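Local atomic coordinates of nucleoporin NUP82 (Chaetomium thermophilum, PDB entry 5CWW), a protein that probably serves as a structural component of the nuclear pore complex and as a docking site for transiently associated nuclear transport factors. Residues B[279-284]-B[387-392]; B[174-179]-B[252-257]; B[436-441]-B[473-478]. All blocks are in the same frame, centred on the assembly; numbering follows the deposited sequence.

Overall arrangement
The chain is the N-terminal part of NUP82, built as a beta-propeller, and the three contacts follow one another through three of its blades. Interaction 2 joins the first strands of two neighbouring blades. Interaction 1 joins the second of these blades to the next one, and interaction 3 lies within that next blade, between strands 437-441 and 469-476, away from the inner strand 389-395. Interactions 1 and 2 touch, Leu389 O lying 3.4 Å from Ala255 CB, with centres about 10 Å apart. The centres of interactions 1 and 3 are about 13 Å apart and their nearest atoms about 5 Å. Interactions 2 and 3 stay separate, with nearest atoms about 12 Å apart.

Interaction 1 of 3, residues B[279-284]-B[387-392]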
loop_
_atom_site.group_PDB
_atom_site.type_symbol
_atom_site.label_atom_id
_atom_site.label_comp_id
_atom_site.label_asym_id
_atom_site.label_seq_id
_atom_site.Cartn_x
_atom_site.Cartn_y
_atom_site.Cartn_z
ATOM N N GLY B 279 1.867 -12.111 -0.719
ATOM C CA GLY B 279 3.058 -12.044 -1.552
ATOM C C GLY B 279 2.846 -11.324 -2.873
ATOM O O GLY B 279 3.796 -11.103 -3.621
ATOM N N ASP B 280 1.604 -10.949 -3.157
ATOM C CA ASP B 280 1.273 -10.306 -4.423
ATOM C C ASP B 280 1.477 -8.797 -4.368
ATOM O O ASP B 280 1.412 -8.180 -3.302
ATOM C CB ASP B 280 -0.170 -10.620 -4.819
ATOM C CG ASP B 280 -0.388 -12.091 -5.116
ATOM O OD1 ASP B 280 0.588 -12.778 -5.482
ATOM O OD2 ASP B 280 -1.538 -12.562 -4.987
ATOM N N VAL B 281 1.715 -8.216 -5.540
ATOM C CA VAL B 281 1.938 -6.785 -5.681
ATOM C C VAL B 281 0.952 -6.239 -6.703
ATOM O O VAL B 281 0.700 -6.871 -7.727
ATOM C CB VAL B 281 3.391 -6.475 -6.124
ATOM C CG1 VAL B 281 3.572 -4.996 -6.430
ATOM C CG2 VAL B 281 4.381 -6.925 -5.058
ATOM N N TYR B 282 0.406 -5.062 -6.417
ATOM C CA TYR B 282 -0.561 -4.418 -7.294
ATOM C C TYR B 282 -0.202 -2.956 -7.514
ATOM O O TYR B 282 0.520 -2.358 -6.716
ATOM C CB TYR B 282 -1.970 -4.509 -6.703
ATOM C CG TYR B 282 -2.549 -5.903 -6.660
ATOM C CD1 TYR B 282 -2.318 -6.737 -5.576
ATOM C CD2 TYR B 282 -3.342 -6.377 -7.694
ATOM C CE1 TYR B 282 -2.854 -8.009 -5.529
ATOM C CE2 TYR B 282 -3.880 -7.647 -7.657
ATOM C CZ TYR B 282 -3.635 -8.458 -6.572
ATOM O OH TYR B 282 -4.173 -9.722 -6.529
ATOM N N ALA B 283 -0.727 -2.380 -8.590
ATOM C CA ALA B 283 -0.543 -0.962 -8.871
ATOM C C ALA B 283 -1.844 -0.339 -9.364
ATOM O O ALA B 283 -2.599 -0.965 -10.104
ATOM C CB ALA B 283 0.566 -0.761 -9.894
ATOM N N LEU B 284 -2.094 0.894 -8.934
ATOM C CA LEU B 284 -3.241 1.676 -9.387
ATOM C C LEU B 284 -2.762 2.960 -10.038
ATOM O O LEU B 284 -2.084 3.760 -9.398
ATOM C CB LEU B 284 -4.161 2.031 -8.220
ATOM C CG LEU B 284 -5.264 1.083 -7.761
ATOM C CD1 LEU B 284 -5.983 1.736 -6.593
ATOM C CD2 LEU B 284 -6.247 0.760 -8.878
ATOM N N VAL B 387 7.963 -15.511 0.761
ATOM C CA VAL B 387 6.896 -15.102 -0.144
ATOM C C VAL B 387 6.055 -14.018 0.520
ATOM O O VAL B 387 5.685 -13.028 -0.110
ATOM C CB VAL B 387 5.995 -16.297 -0.541
ATOM C CG1 VAL B 387 4.804 -15.835 -1.377
ATOM C CG2 VAL B 387 6.800 -17.334 -1.304
ATOM N N GLU B 388 5.763 -14.223 1.802
ATOM C CA GLU B 388 4.946 -13.303 2.585
ATOM C C GLU B 388 5.595 -11.924 2.701
ATOM O O GLU B 388 6.720 -11.802 3.190
ATOM C CB GLU B 388 4.703 -13.888 3.979
ATOM C CG GLU B 388 3.893 -13.001 4.914
ATOM C CD GLU B 388 3.600 -13.676 6.239
ATOM O OE1 GLU B 388 4.559 -14.116 6.909
ATOM O OE2 GLU B 388 2.408 -13.774 6.603
ATOM N N LEU B 389 4.881 -10.891 2.256
ATOM C CA LEU B 389 5.418 -9.531 2.239
ATOM C C LEU B 389 4.964 -8.729 3.450
ATOM O O LEU B 389 3.870 -8.943 3.980
ATOM C CB LEU B 389 5.006 -8.801 0.958
ATOM C CG LEU B 389 5.639 -9.295 -0.347
ATOM C CD1 LEU B 389 5.069 -8.524 -1.522
ATOM C CD2 LEU B 389 7.154 -9.158 -0.311
ATOM N N LYS B 390 5.816 -7.802 3.880
ATOM C CA LYS B 390 5.519 -6.960 5.033
ATOM C C LYS B 390 5.698 -5.476 4.732
ATOM O O LYS B 390 5.163 -4.629 5.444
ATOM C CB LYS B 390 6.401 -7.370 6.216
ATOM C CG LYS B 390 5.985 -8.693 6.850
ATOM C CD LYS B 390 4.657 -8.565 7.599
ATOM C CE LYS B 390 3.993 -9.910 7.843
ATOM N NZ LYS B 390 4.823 -10.795 8.702
ATOM N N ASP B 391 6.445 -5.156 3.681
ATOM C CA ASP B 391 6.580 -3.764 3.272
ATOM C C ASP B 391 6.907 -3.641 1.793
ATOM O O ASP B 391 7.367 -4.590 1.160
ATOM C CB ASP B 391 7.664 -3.062 4.092
ATOM C CG ASP B 391 7.415 -1.567 4.233
ATOM O OD1 ASP B 391 6.545 -1.028 3.518
ATOM O OD2 ASP B 391 8.102 -0.924 5.054
ATOM N N ILE B 392 6.654 -2.455 1.253
ATOM C CA ILE B 392 6.962 -2.152 -0.135
ATOM C C ILE B 392 7.519 -0.737 -0.211
ATOM O O ILE B 392 7.049 0.163 0.486
ATOM C CB ILE B 392 5.722 -2.293 -1.045
ATOM C CG1 ILE B 392 6.092 -1.999 -2.501
ATOM C CG2 ILE B 392 4.586 -1.384 -0.561
ATOM C CD1 ILE B 392 5.019 -2.375 -3.501
HETATM O O HOH W 1 6.295 -12.097 -2.708
#
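Leu389 CD1 stands over the flat peptide group that links Gly279 to Asp280, 3.6 Å from Gly279 O. The second flat group is the carbonyl of Val387, whose oxygen lies 3.2 Å from Gly279 CA. One water donates to both carbonyls, 2.8 Å from Gly279 O and 2.8 Å from Val387 O, and so bridges the segments. Glycine suits this corner: with phi at 112° a beta carbon would be jammed against the preceding carbonyl oxygen, and it would also collide with Val387 CG1.

Beyond Gly279 the contact is apolar. Val281 turns one methyl to each partner: CG2 meets Leu389 CD1 at 3.9 Å, the two side chains crossing at about a right angle, and CG1 meets Ile392 CD1 at 4.2 Å. Ile392 holds CG1 anti to its backbone N (chi1 -179°), and CD1 at the end of that branch makes the contact. The forked end of valine thus lets one residue meet both Leu389 and Ile392 in this buried seam. Strand 281-284 belongs to one propeller blade and strand 389-395 to the next; Leu389 and Ile392 also pack on Ala275 of strand 272-276, and on Leu430 of strand 427-432.

Interaction 2 of 3, residues B[174-179]-B[252-257]; sequences AVVSAV and MEVAAA
Ser177 reaches across to the backbone of Ala256 and Ala257, and its short side chain carries the polar part of the contact. Its CB sits 3.8 Å from Ala257 N and equally far from Ala257 O. Chi1 of -57° sets OG beside its own backbone N and anti to the carbonyl carbon, and there the oxygen accepts a hydrogen bond from Ala257 N at 3.0 Å. The bond is bent, with an N-H...O angle of 142°. The same oxygen is 3.3 Å from Ala256 CA and 3.9 Å from Ala256 CB, so alanines, which bring nothing beyond a methyl, leave room for the serine to come up against the chain. Serine suits the spot because it is small and supplies an acceptor to a buried peptide N-H.

Val176 comes next to it from the same strand. Its CG2 lies 3.6 Å from Val254 O; the position of its other methyl, CG1, is doubtful, being modelled too close to the backbone of Ala255. Val179 adds CG1 against Ala257 O. Val176 and Ser177 form a classic beta bulge opposite Val193, and both consecutive side chains start out toward segment 252-257 instead of alternating. Ala255 and Ala256 form a second classic bulge, opposite strand 272-276.

The strands run parallel, 7° between their directions and 5.7 Å apart at closest, but they belong to separate four-stranded antiparallel sheets. Each is the first strand of its sheet, and neighbouring first strands set side by side in this way are the inner-strand arrangement of a beta-propeller, the fold of WD-repeat proteins.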
loop_
_atom_site.group_PDB
_atom_site.type_symbol
_atom_site.label_atom_id
_atom_site.label_comp_id
_atom_site.label_asym_id
_atom_site.label_seq_id
_atom_site.Cartn_x
_atom_site.Cartn_y
_atom_site.Cartn_z
ATOM N N ALA B 174 -8.666 -2.853 10.086
ATOM C CA ALA B 174 -7.500 -2.119 10.577
ATOM C C ALA B 174 -6.835 -1.278 9.491
ATOM O O ALA B 174 -6.847 -1.642 8.315
ATOM C CB ALA B 174 -6.492 -3.092 11.167
ATOM N N VAL B 175 -6.251 -0.153 9.897
ATOM C CA VAL B 175 -5.517 0.711 8.978
ATOM C C VAL B 175 -4.070 0.233 8.872
ATOM O O VAL B 175 -3.407 -0.022 9.879
ATOM C CB VAL B 175 -5.565 2.197 9.417
ATOM C CG1 VAL B 175 -4.948 2.395 10.801
ATOM C CG2 VAL B 175 -4.881 3.080 8.379
ATOM N N VAL B 176 -3.589 0.123 7.640
ATOM C CA VAL B 176 -2.280 -0.454 7.361
ATOM C C VAL B 176 -1.281 0.601 6.905
ATOM O O VAL B 176 -0.131 0.613 7.348
ATOM C CB VAL B 176 -2.400 -1.554 6.289
ATOM C CG1 VAL B 176 -1.044 -2.020 5.828
ATOM C CG2 VAL B 176 -3.200 -2.728 6.837
ATOM N N SER B 177 -1.723 1.485 6.019
ATOM C CA SER B 177 -0.863 2.541 5.511
ATOM C C SER B 177 -1.595 3.868 5.436
ATOM O O SER B 177 -2.793 3.923 5.143
ATOM C CB SER B 177 -0.322 2.180 4.127
ATOM O OG SER B 177 0.371 0.947 4.158
ATOM N N ALA B 178 -0.851 4.930 5.718
ATOM C CA ALA B 178 -1.299 6.288 5.482
ATOM C C ALA B 178 -0.177 7.027 4.779
ATOM O O ALA B 178 0.907 7.195 5.340
ATOM C CB ALA B 178 -1.668 6.976 6.786
ATOM N N VAL B 179 -0.428 7.447 3.543
ATOM C CA VAL B 179 0.583 8.128 2.748
ATOM C C VAL B 179 -0.019 9.352 2.081
ATOM O O VAL B 179 -1.124 9.303 1.545
ATOM C CB VAL B 179 1.193 7.197 1.675
ATOM C CG1 VAL B 179 2.021 6.104 2.333
ATOM C CG2 VAL B 179 0.104 6.587 0.797
ATOM N N MET B 252 -5.925 -10.868 -0.583
ATOM C CA MET B 252 -5.848 -9.423 -0.775
ATOM C C MET B 252 -5.794 -8.700 0.568
ATOM O O MET B 252 -6.276 -7.575 0.700
ATOM C CB MET B 252 -7.030 -8.923 -1.609
ATOM C CG MET B 252 -6.987 -9.389 -3.061
ATOM S SD MET B 252 -8.193 -8.577 -4.131
ATOM C CE MET B 252 -7.460 -6.945 -4.278
ATOM N N GLU B 253 -5.217 -9.360 1.567
ATOM C CA GLU B 253 -4.904 -8.698 2.827
ATOM C C GLU B 253 -3.697 -7.796 2.596
ATOM O O GLU B 253 -2.609 -8.279 2.290
ATOM C CB GLU B 253 -4.618 -9.715 3.933
ATOM C CG GLU B 253 -4.376 -9.087 5.299
ATOM C CD GLU B 253 -3.932 -10.098 6.336
ATOM O OE1 GLU B 253 -4.664 -10.293 7.327
ATOM O OE2 GLU B 253 -2.847 -10.692 6.166
ATOM N N VAL B 254 -3.884 -6.489 2.748
ATOM C CA VAL B 254 -2.821 -5.533 2.454
ATOM C C VAL B 254 -1.783 -5.497 3.565
ATOM O O VAL B 254 -2.127 -5.423 4.746
ATOM C CB VAL B 254 -3.381 -4.110 2.248
ATOM C CG1 VAL B 254 -2.258 -3.132 1.896
ATOM C CG2 VAL B 254 -4.443 -4.110 1.156
ATOM N N ALA B 255 -0.513 -5.557 3.171
ATOM C CA ALA B 255 0.602 -5.417 4.102
ATOM C C ALA B 255 1.052 -3.962 4.166
ATOM O O ALA B 255 1.311 -3.434 5.243
ATOM C CB ALA B 255 1.758 -6.309 3.689
ATOM N N ALA B 256 1.147 -3.319 3.006
ATOM C CA ALA B 256 1.548 -1.920 2.943
ATOM C C ALA B 256 1.297 -1.336 1.561
ATOM O O ALA B 256 1.153 -2.064 0.580
ATOM C CB ALA B 256 3.018 -1.766 3.315
ATOM N N ALA B 257 1.258 -0.011 1.498
ATOM C CA ALA B 257 1.081 0.703 0.244
ATOM C C ALA B 257 1.952 1.949 0.246
ATOM O O ALA B 257 2.255 2.504 1.305
ATOM C CB ALA B 257 -0.369 1.072 0.036
#

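Interaction 3 of 3, residues B[436-441]-B[473-478]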
loop_
_atom_site.group_PDB
_atom_site.type_symbol
_atom_site.label_atom_id
_atom_site.label_comp_id
_atom_site.label_asym_id
_atom_site.label_seq_id
_atom_site.Cartn_x
_atom_site.Cartn_y
_atom_site.Cartn_z
ATOM N N GLN B 436 13.956 -10.788 3.978
ATOM C CA GLN B 436 14.418 -10.864 2.599
ATOM C C GLN B 436 14.009 -9.609 1.842
ATOM O O GLN B 436 12.874 -9.146 1.960
ATOM C CB GLN B 436 13.851 -12.106 1.902
ATOM C CG GLN B 436 14.225 -12.236 0.424
ATOM C CD GLN B 436 13.290 -13.157 -0.340
ATOM O OE1 GLN B 436 12.223 -12.738 -0.803
ATOM N NE2 GLN B 436 13.687 -14.414 -0.479
ATOM N N VAL B 437 14.946 -9.066 1.072
ATOM C CA VAL B 437 14.683 -7.912 0.220
ATOM C C VAL B 437 14.783 -8.322 -1.241
ATOM O O VAL B 437 15.703 -9.039 -1.634
ATOM C CB VAL B 437 15.670 -6.760 0.492
ATOM C CG1 VAL B 437 15.394 -5.580 -0.437
ATOM C CG2 VAL B 437 15.581 -6.321 1.946
ATOM N N LYS B 438 13.829 -7.859 -2.038
ATOM C CA LYS B 438 13.803 -8.152 -3.462
ATOM C C LYS B 438 13.753 -6.850 -4.248
ATOM O O LYS B 438 12.875 -6.016 -4.027
ATOM C CB LYS B 438 12.608 -9.042 -3.800
ATOM C CG LYS B 438 12.669 -9.660 -5.186
ATOM C CD LYS B 438 11.531 -10.648 -5.411
ATOM C CE LYS B 438 11.712 -11.918 -4.587
ATOM N NZ LYS B 438 10.517 -12.797 -4.650
ATOM N N ILE B 439 14.716 -6.675 -5.147
ATOM C CA ILE B 439 14.802 -5.477 -5.974
ATOM C C ILE B 439 14.320 -5.799 -7.380
ATOM O O ILE B 439 14.950 -6.576 -8.099
ATOM C CB ILE B 439 16.242 -4.924 -6.033
ATOM C CG1 ILE B 439 16.815 -4.752 -4.623
ATOM C CG2 ILE B 439 16.280 -3.607 -6.808
ATOM C CD1 ILE B 439 16.003 -3.829 -3.729
ATOM N N CYS B 440 13.198 -5.201 -7.759
ATOM C CA CYS B 440 12.590 -5.446 -9.059
ATOM C C CYS B 440 12.618 -4.196 -9.925
ATOM O O CYS B 440 12.495 -3.079 -9.422
ATOM C CB CYS B 440 11.149 -5.927 -8.889
ATOM S SG CYS B 440 10.993 -7.343 -7.789
ATOM N N LEU B 441 12.770 -4.397 -11.231
ATOM C CA LEU B 441 12.787 -3.299 -12.186
ATOM C C LEU B 441 11.540 -3.340 -13.055
ATOM O O LEU B 441 11.152 -4.396 -13.559
ATOM C CB LEU B 441 14.037 -3.360 -13.060
ATOM C CG LEU B 441 15.379 -3.305 -12.329
ATOM C CD1 LEU B 441 16.519 -3.598 -13.299
ATOM C CD2 LEU B 441 15.574 -1.952 -11.657
ATOM N N PHE B 473 15.664 -8.283 -10.242
ATOM C CA PHE B 473 17.071 -8.011 -10.492
ATOM C C PHE B 473 17.955 -8.665 -9.442
ATOM O O PHE B 473 19.002 -9.228 -9.762
ATOM C CB PHE B 473 17.339 -6.507 -10.520
ATOM C CG PHE B 473 18.790 -6.163 -10.382
ATOM C CD1 PHE B 473 19.675 -6.408 -11.419
ATOM C CD2 PHE B 473 19.275 -5.613 -9.207
ATOM C CE1 PHE B 473 21.017 -6.105 -11.289
ATOM C CE2 PHE B 473 20.615 -5.306 -9.072
ATOM C CZ PHE B 473 21.487 -5.555 -10.112
ATOM N N GLN B 474 17.522 -8.598 -8.188
ATOM C CA GLN B 474 18.323 -9.102 -7.084
ATOM C C GLN B 474 17.459 -9.440 -5.872
ATOM O O GLN B 474 16.439 -8.797 -5.618
ATOM C CB GLN B 474 19.394 -8.074 -6.712
ATOM C CG GLN B 474 20.313 -8.501 -5.589
ATOM C CD GLN B 474 21.404 -7.482 -5.321
ATOM O OE1 GLN B 474 21.310 -6.329 -5.743
ATOM N NE2 GLN B 474 22.450 -7.906 -4.621
ATOM N N THR B 475 17.883 -10.459 -5.131
ATOM C CA THR B 475 17.210 -10.876 -3.910
ATOM C C THR B 475 18.264 -11.217 -2.868
ATOM O O THR B 475 19.185 -11.980 -3.151
ATOM C CB THR B 475 16.304 -12.104 -4.142
ATOM O OG1 THR B 475 15.432 -11.863 -5.254
ATOM C CG2 THR B 475 15.474 -12.412 -2.901
ATOM N N PHE B 476 18.140 -10.660 -1.669
ATOM C CA PHE B 476 19.106 -10.947 -0.614
ATOM C C PHE B 476 18.496 -10.873 0.782
ATOM O O PHE B 476 17.566 -10.103 1.029
ATOM C CB PHE B 476 20.294 -9.983 -0.710
ATOM C CG PHE B 476 19.909 -8.528 -0.661
ATOM C CD1 PHE B 476 19.745 -7.880 0.552
ATOM C CD2 PHE B 476 19.721 -7.808 -1.830
ATOM C CE1 PHE B 476 19.397 -6.543 0.598
ATOM C CE2 PHE B 476 19.373 -6.470 -1.789
ATOM C CZ PHE B 476 19.210 -5.838 -0.573
ATOM N N ASP B 477 19.029 -11.686 1.689
ATOM C CA ASP B 477 18.641 -11.638 3.093
ATOM C C ASP B 477 19.210 -10.399 3.769
ATOM O O ASP B 477 20.237 -9.865 3.345
ATOM C CB ASP B 477 19.123 -12.889 3.838
ATOM C CG ASP B 477 18.315 -14.130 3.498
ATOM O OD1 ASP B 477 17.109 -14.004 3.198
ATOM O OD2 ASP B 477 18.887 -15.239 3.555
ATOM N N THR B 478 18.533 -9.945 4.821
ATOM C CA THR B 478 19.070 -8.914 5.703
ATOM C C THR B 478 19.166 -9.444 7.132
ATOM O O THR B 478 19.739 -8.790 8.002
ATOM C CB THR B 478 18.207 -7.640 5.689
ATOM O OG1 THR B 478 16.890 -7.938 6.172
ATOM C CG2 THR B 478 18.123 -7.067 4.279
#
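Val437 and Phe476 form the tightly packed part of the contact, where side chains and backbone meet together. Val437 CB lies over one face of the Phe476 ring, offset toward the rim, 4.1 Å from its centroid in a CH-pi contact; the two side chains lie side by side, pointing the same way, and beta-branched valine brings its CB and both methyls close to the ring. Val437 CG2 also meets Thr478 CG2 at 3.5 Å. In the backbone, Val437 N donates to Phe476 O at 2.8 Å in a nearly straight bond, and Phe476 N returns one to Val437 O. On the opposite face of the sheet Thr475 CG2 presses on the Gln436 side chain, 3.6 Å from Gln436 CG, while Thr475 OG1 lies beside Lys438 CG; the Lys438 ammonium goes on to Glu382 and Asn378.

Side chains pack more loosely at Leu441, whose CD1 comes no nearer to Phe473 CB than 4.1 Å, and at Asp477. The latter, partly exposed, sets OD1 4.0 Å from Gln436 CB and gives OD2 to the backbone of the chain of another protein. Phe473 and Gln474 form a classic beta bulge, Ile439 O accepting from Phe473 N at 2.8 Å and from Gln474 N at 3.3 Å. Antiparallel pairing of this kind is the rule between neighbouring strands of a propeller blade; here Thr475 and Phe476 also pair with a parallel strand of the other protein's chain, which extends the blade across the interface.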